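Local coordinates for protein nucleoporin nup120 (Schizosaccharomyces pombe, PDB 4GQ2) that serves as a structural constituent of the nuclear pore complex, whose components can also act as docking partners for transiently associated transport factors, at residues S786-S789 and P790-T794; Q668-L672 and F673-S677; K622-Y625 and P626-P630. All blocks are in the same frame, centred on the assembly; numbering follows the deposited sequence.

Interaction 1: residues S786-S789 and P790-T794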
loop_
_atom_site.group_PDB
_atom_site.type_symbol
_atom_site.label_atom_id
_atom_site.label_comp_id
_atom_site.label_asym_id
_atom_site.label_seq_id
_atom_site.Cartn_x
_atom_site.Cartn_y
_atom_site.Cartn_z
ATOM N N SER A 786 26.128 12.892 15.459
ATOM C CA SER A 786 25.854 11.455 15.542
ATOM C C SER A 786 24.586 11.120 16.326
ATOM O O SER A 786 23.866 10.184 15.974
ATOM C CB SER A 786 27.048 10.708 16.143
ATOM O OG SER A 786 27.965 10.323 15.134
ATOM N N GLN A 787 24.315 11.891 17.376
ATOM C CA GLN A 787 23.166 11.656 18.266
ATOM C C GLN A 787 21.787 11.761 17.572
ATOM O O GLN A 787 20.749 11.552 18.208
ATOM C CB GLN A 787 23.249 12.574 19.500
ATOM C CG GLN A 787 24.349 12.192 20.492
ATOM C CD GLN A 787 25.074 13.396 21.090
ATOM O OE1 GLN A 787 24.479 14.451 21.324
ATOM N NE2 GLN A 787 26.371 13.238 21.339
ATOM N N ILE A 788 21.791 12.080 16.278
ATOM C CA ILE A 788 20.598 11.982 15.428
ATOM C C ILE A 788 20.758 10.793 14.477
ATOM O O ILE A 788 21.765 10.693 13.777
ATOM C CB ILE A 788 20.353 13.283 14.624
ATOM C CG1 ILE A 788 20.045 14.449 15.571
ATOM C CG2 ILE A 788 19.217 13.108 13.611
ATOM C CD1 ILE A 788 20.363 15.807 14.987
ATOM N N SER A 789 19.766 9.898 14.469
ATOM C CA SER A 789 19.769 8.695 13.621
ATOM C C SER A 789 19.328 9.001 12.187
ATOM O O SER A 789 18.569 9.953 11.966
ATOM C CB SER A 789 18.828 7.643 14.205
ATOM O OG SER A 789 17.473 8.045 14.061
ATOM N N PRO A 790 19.773 8.179 11.212
ATOM C CA PRO A 790 19.332 8.336 9.819
ATOM C C PRO A 790 17.825 8.158 9.655
ATOM O O PRO A 790 17.266 8.568 8.634
ATOM C CB PRO A 790 20.073 7.220 9.076
ATOM C CG PRO A 790 20.414 6.223 10.131
ATOM C CD PRO A 790 20.697 7.041 11.360
ATOM N N LEU A 791 17.178 7.555 10.651
ATOM C CA LEU A 791 15.722 7.428 10.648
ATOM C C LEU A 791 15.043 8.795 10.683
ATOM O O LEU A 791 14.296 9.134 9.765
ATOM C CB LEU A 791 15.240 6.551 11.800
ATOM C CG LEU A 791 13.733 6.494 12.068
ATOM C CD1 LEU A 791 12.950 5.954 10.876
ATOM C CD2 LEU A 791 13.481 5.647 13.307
ATOM N N HIS A 792 15.316 9.576 11.730
ATOM C CA HIS A 792 14.767 10.926 11.855
ATOM C C HIS A 792 15.134 11.825 10.693
ATOM O O HIS A 792 14.326 12.660 10.262
ATOM C CB HIS A 792 15.197 11.560 13.177
ATOM C CG HIS A 792 14.631 12.944 13.394
ATOM N ND1 HIS A 792 13.402 13.150 13.904
ATOM C CD2 HIS A 792 15.153 14.203 13.108
ATOM C CE1 HIS A 792 13.152 14.473 13.960
ATOM N NE2 HIS A 792 14.224 15.117 13.470
ATOM N N ALA A 793 16.347 11.668 10.167
ATOM C CA ALA A 793 16.804 12.520 9.066
ATOM C C ALA A 793 16.063 12.208 7.775
ATOM O O ALA A 793 15.717 13.115 7.025
ATOM C CB ALA A 793 18.314 12.408 8.869
ATOM N N THR A 794 15.827 10.925 7.513
ATOM C CA THR A 794 15.124 10.517 6.294
ATOM C C THR A 794 13.667 10.998 6.309
ATOM O O THR A 794 13.192 11.602 5.341
ATOM C CB THR A 794 15.252 9.005 6.053
ATOM O OG1 THR A 794 16.644 8.667 6.017
ATOM C CG2 THR A 794 14.606 8.586 4.729
#
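The backbone runs extended through Ile-788 and Ser-789 (psi 127° and 154°) and turns helical at Pro-790, which puts Ser-789 at the N-cap. From there the carbonyl of Ser-789 faces the first turn, and its O accepts a weak bond from Ala-793 N at 3.3 Å. Proline suits the first helical position, since its ring N has no hydrogen and no acceptor is needed there. One residue on, Pro-790 O takes two donors from Thr-794: its N at 3.0 Å and, at the shorter distance of 2.7 Å, its OG1. The side chain thus folds back on the carbonyl four residues earlier.

Ser-789 OG, placed by its torsion between its own backbone N and carbonyl carbon (chi1 70°), hangs over the helix start, 3.5 Å from Leu-791 CB. CB of His-792 points toward the loop, and the ring then runs on past Ile-788, whose CG2 lies 4.2 Å from the imidazole CD2, oblique to the ring, a loose contact.

Around this start of helix 790-803, Ser-789 touches Val-531, and Ile-788 touches Tyr-663 and Cys-782. Thr-794 OG1 also bonds Ser-780 N, at the short strand 780-781, while Leu-791 and Thr-794 both pack on helix 672-703.

Interaction 2: residues Q668-L672 and F673-S677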
loop_
_atom_site.group_PDB
_atom_site.type_symbol
_atom_site.label_atom_id
_atom_site.label_comp_id
_atom_site.label_asym_id
_atom_site.label_seq_id
_atom_site.Cartn_x
_atom_site.Cartn_y
_atom_site.Cartn_z
ATOM N N GLN A 668 25.726 5.669 0.612
ATOM C CA GLN A 668 24.752 5.210 -0.372
ATOM C C GLN A 668 23.544 4.501 0.245
ATOM O O GLN A 668 22.591 5.156 0.659
ATOM C CB GLN A 668 25.421 4.330 -1.437
ATOM C CG GLN A 668 26.143 5.105 -2.527
ATOM C CD GLN A 668 26.404 4.273 -3.767
ATOM O OE1 GLN A 668 27.033 3.216 -3.703
ATOM N NE2 GLN A 668 25.927 4.753 -4.911
ATOM N N SER A 669 23.605 3.171 0.313
ATOM C CA SER A 669 22.423 2.337 0.514
ATOM C C SER A 669 21.893 2.313 1.945
ATOM O O SER A 669 22.648 2.073 2.882
ATOM C CB SER A 669 22.686 0.907 0.032
ATOM O OG SER A 669 21.483 0.152 -0.012
ATOM N N PRO A 670 20.578 2.561 2.110
ATOM C CA PRO A 670 19.915 2.331 3.387
ATOM C C PRO A 670 19.638 0.847 3.564
ATOM O O PRO A 670 19.603 0.109 2.579
ATOM C CB PRO A 670 18.597 3.084 3.234
ATOM C CG PRO A 670 18.313 3.049 1.767
ATOM C CD PRO A 670 19.651 3.100 1.092
ATOM N N SER A 671 19.447 0.408 4.804
ATOM C CA SER A 671 19.002 -0.957 5.043
ATOM C C SER A 671 17.528 -1.053 4.667
ATOM O O SER A 671 16.810 -0.045 4.676
ATOM C CB SER A 671 19.169 -1.325 6.511
ATOM O OG SER A 671 18.159 -0.702 7.291
ATOM N N LEU A 672 17.069 -2.259 4.354
ATOM C CA LEU A 672 15.649 -2.474 4.108
ATOM C C LEU A 672 14.821 -2.072 5.325
ATOM O O LEU A 672 13.802 -1.390 5.191
ATOM C CB LEU A 672 15.374 -3.922 3.712
ATOM C CG LEU A 672 15.900 -4.298 2.321
ATOM C CD1 LEU A 672 15.846 -5.812 2.133
ATOM C CD2 LEU A 672 15.171 -3.538 1.200
ATOM N N PHE A 673 15.286 -2.462 6.511
ATOM C CA PHE A 673 14.591 -2.145 7.751
ATOM C C PHE A 673 14.404 -0.643 7.952
ATOM O O PHE A 673 13.360 -0.203 8.459
ATOM C CB PHE A 673 15.284 -2.785 8.958
ATOM C CG PHE A 673 14.594 -2.510 10.266
ATOM C CD1 PHE A 673 13.353 -3.075 10.550
ATOM C CD2 PHE A 673 15.174 -1.679 11.204
ATOM C CE1 PHE A 673 12.719 -2.816 11.752
ATOM C CE2 PHE A 673 14.542 -1.411 12.406
ATOM C CZ PHE A 673 13.312 -1.980 12.682
ATOM N N LEU A 674 15.400 0.143 7.544
ATOM C CA LEU A 674 15.267 1.595 7.567
ATOM C C LEU A 674 14.113 2.077 6.676
ATOM O O LEU A 674 13.265 2.857 7.116
ATOM C CB LEU A 674 16.560 2.292 7.161
ATOM C CG LEU A 674 16.331 3.793 7.352
ATOM C CD1 LEU A 674 17.006 4.328 8.608
ATOM C CD2 LEU A 674 16.732 4.572 6.119
ATOM N N CYS A 675 14.094 1.608 5.434
ATOM C CA CYS A 675 13.037 1.948 4.489
ATOM C C CYS A 675 11.659 1.600 5.040
ATOM O O CYS A 675 10.735 2.413 4.959
ATOM C CB CYS A 675 13.259 1.247 3.145
ATOM S SG CYS A 675 14.810 1.710 2.354
ATOM N N ALA A 676 11.534 0.407 5.621
ATOM C CA ALA A 676 10.275 -0.024 6.234
ATOM C C ALA A 676 9.865 0.893 7.385
ATOM O O ALA A 676 8.697 1.251 7.516
ATOM C CB ALA A 676 10.384 -1.458 6.712
ATOM N N SER A 677 10.836 1.282 8.205
ATOM C CA SER A 677 10.574 2.121 9.372
ATOM C C SER A 677 10.105 3.509 8.958
ATOM O O SER A 677 9.098 4.013 9.466
ATOM C CB SER A 677 11.831 2.225 10.237
ATOM O OG SER A 677 12.183 0.944 10.744
#
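Ser-671 is the N-cap of the long helix 672-703, and its OG accepts the N-H of Leu-674 at 2.9 Å, the classic serine cap three residues on. The torsion that sets OG between the backbone N and the carbonyl carbon (chi1 75°) swings it over the first turn. The same hydroxyl also bonds Ser-90 O, so it both accepts and donates, and ties the helix start to the loop after strand 83-88.

The backbone pattern then takes over. Ser-671 O receives Cys-675 N at 3.3 Å, long but fairly straight (167°), and Leu-672 O receives Ala-676 N at 2.9 Å. Just before the cap, Pro-670 meets Leu-674 through CB and CD2, and its CG lies 3.8 Å from Cys-675 SG. This last pair joins the residue before the cap to the fourth helical residue, the positions of a hydrophobic staple.

Phe-673 O is gripped twice by Ser-677, whose N (2.9 Å) and OG (2.8 Å) come from opposite faces of the carbonyl plane. While the Phe-673 ring stacks with Phe-17, Ser-677 OG sits 3.6 Å above the ring plane, over its centre.

Interaction 3: residues K622-Y625 and P626-P630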
loop_
_atom_site.group_PDB
_atom_site.type_symbol
_atom_site.label_atom_id
_atom_site.label_comp_id
_atom_site.label_asym_id
_atom_site.label_seq_id
_atom_site.Cartn_x
_atom_site.Cartn_y
_atom_site.Cartn_z
ATOM N N LYS A 622 -21.992 20.776 -2.715
ATOM C CA LYS A 622 -22.199 19.332 -2.750
ATOM C C LYS A 622 -21.721 18.605 -1.493
ATOM O O LYS A 622 -22.361 17.645 -1.058
ATOM C CB LYS A 622 -21.623 18.700 -4.029
ATOM C CG LYS A 622 -20.172 19.040 -4.327
ATOM C CD LYS A 622 -19.735 18.512 -5.687
ATOM C CE LYS A 622 -18.252 18.774 -5.930
ATOM N NZ LYS A 622 -17.828 18.467 -7.325
ATOM N N HIS A 623 -20.628 19.079 -0.895
ATOM C CA HIS A 623 -19.959 18.329 0.187
ATOM C C HIS A 623 -20.024 18.898 1.569
ATOM O O HIS A 623 -20.004 18.149 2.548
ATOM C CB HIS A 623 -18.507 18.052 -0.180
ATOM C CG HIS A 623 -18.358 17.180 -1.400
ATOM N ND1 HIS A 623 -18.765 15.893 -1.426
ATOM C CD2 HIS A 623 -17.844 17.456 -2.659
ATOM C CE1 HIS A 623 -18.515 15.372 -2.637
ATOM N NE2 HIS A 623 -17.956 16.330 -3.395
ATOM N N ILE A 624 -20.105 20.217 1.681
ATOM C CA ILE A 624 -20.123 20.835 2.994
ATOM C C ILE A 624 -21.543 21.162 3.446
ATOM O O ILE A 624 -22.003 20.654 4.472
ATOM C CB ILE A 624 -19.206 22.072 3.046
ATOM C CG1 ILE A 624 -17.761 21.642 2.817
ATOM C CG2 ILE A 624 -19.350 22.797 4.377
ATOM C CD1 ILE A 624 -16.826 22.791 2.534
ATOM N N TYR A 625 -22.230 21.995 2.671
ATOM C CA TYR A 625 -23.574 22.453 3.013
ATOM C C TYR A 625 -24.507 21.342 3.538
ATOM O O TYR A 625 -25.093 21.501 4.608
ATOM C CB TYR A 625 -24.193 23.215 1.832
ATOM C CG TYR A 625 -25.573 23.770 2.092
ATOM C CD1 TYR A 625 -25.743 24.991 2.746
ATOM C CD2 TYR A 625 -26.712 23.081 1.669
ATOM C CE1 TYR A 625 -27.009 25.506 2.981
ATOM C CE2 TYR A 625 -27.981 23.587 1.900
ATOM C CZ TYR A 625 -28.124 24.799 2.555
ATOM O OH TYR A 625 -29.381 25.305 2.784
ATOM N N PRO A 626 -24.636 20.213 2.809
ATOM C CA PRO A 626 -25.566 19.182 3.300
ATOM C C PRO A 626 -25.118 18.464 4.571
ATOM O O PRO A 626 -25.910 17.751 5.185
ATOM C CB PRO A 626 -25.642 18.184 2.141
ATOM C CG PRO A 626 -24.404 18.408 1.354
ATOM C CD PRO A 626 -24.101 19.870 1.477
ATOM N N ASN A 627 -23.868 18.658 4.969
ATOM C CA ASN A 627 -23.320 17.943 6.114
ATOM C C ASN A 627 -23.147 18.811 7.352
ATOM O O ASN A 627 -22.929 18.296 8.449
ATOM C CB ASN A 627 -21.993 17.278 5.732
ATOM C CG ASN A 627 -22.169 16.178 4.699
ATOM O OD1 ASN A 627 -22.677 15.096 5.004
ATOM N ND2 ASN A 627 -21.749 16.451 3.467
ATOM N N VAL A 628 -23.256 20.125 7.177
ATOM C CA VAL A 628 -23.011 21.063 8.271
ATOM C C VAL A 628 -24.261 21.866 8.640
ATOM O O VAL A 628 -24.873 22.533 7.798
ATOM C CB VAL A 628 -21.818 22.003 7.977
ATOM C CG1 VAL A 628 -21.415 22.760 9.228
ATOM C CG2 VAL A 628 -20.623 21.213 7.462
ATOM N N ASP A 629 -24.612 21.764 9.919
ATOM C CA ASP A 629 -25.735 22.440 10.569
ATOM C C ASP A 629 -25.665 23.980 10.433
ATOM O O ASP A 629 -24.606 24.573 10.663
ATOM C CB ASP A 629 -25.697 22.010 12.046
ATOM C CG ASP A 629 -26.843 22.554 12.874
ATOM O OD1 ASP A 629 -27.258 23.716 12.683
ATOM O OD2 ASP A 629 -27.312 21.803 13.757
ATOM N N PRO A 630 -26.789 24.623 10.041
ATOM C CA PRO A 630 -26.956 26.085 9.937
ATOM C C PRO A 630 -26.439 26.910 11.126
ATOM O O PRO A 630 -25.804 27.948 10.915
ATOM C CB PRO A 630 -28.475 26.268 9.800
ATOM C CG PRO A 630 -29.051 24.908 9.547
ATOM C CD PRO A 630 -27.929 23.915 9.435
#
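Ile-624 O is approached by two backbone donors, Asn-627 N at 2.8 Å and, weakly, Val-628 N at 3.0 Å. The first closes a beta turn over residues 624-627; the donor lies above the carbonyl plane. Val-628 N also has a long, weak bond to Tyr-625 O. The preceding carbonyl is served by a side chain instead: Asn-627 ND2 donates to His-623 O at 2.6 Å, again from above the carbonyl plane. Asn-627 CG lies beside its backbone N, anti to the carbonyl carbon (chi1 -66°), which carries ND2 back to that oxygen.

Pro-626 falls where a regular helix would offer an N-H to Lys-622 O; its CG lies 3.3 Å from that oxygen. Within the helical domain the chain passes from helix 612-624 through a short loop into helix 630-641, where Asp-629 is the N-cap, its OD1 accepting from Asp-631 N. Replacing Asn-627 by an alanine would probably leave His-623 O without its amide donor and Thr-592 OG1 without its weak bond to OD1.

The CG2 methyls of Ile-624 and Val-628 meet at 3.7 Å, the two branched chains running alongside each other in one direction. The NE2 of His-623 bonds Ser-599 OG on helix 590-605.

How the interactions relate
Interactions 1 and 2 are two helix N-termini, each with a serine N-cap, their centres 12 Å apart, that pack directly on each other. Leu-674 CD1 lies 3.8 Å from Leu-791 N, its CD2 reaches Thr-794 OG1 at 4.1 Å, and Leu-791 CD1 meets Ser-677 CB at 3.9 Å. Both contacts are buried, their centres about 14 and 10 Å from the centre of the chain. Residues 622-630 instead form a turn between helices on the periphery, their centre about 38 Å from that of the chain. Interaction 3 touches neither of the others: centres are 44 and 45 Å away, nearest atoms about 32 Å. No ligand or active site is involved; all three are local packing at helix ends.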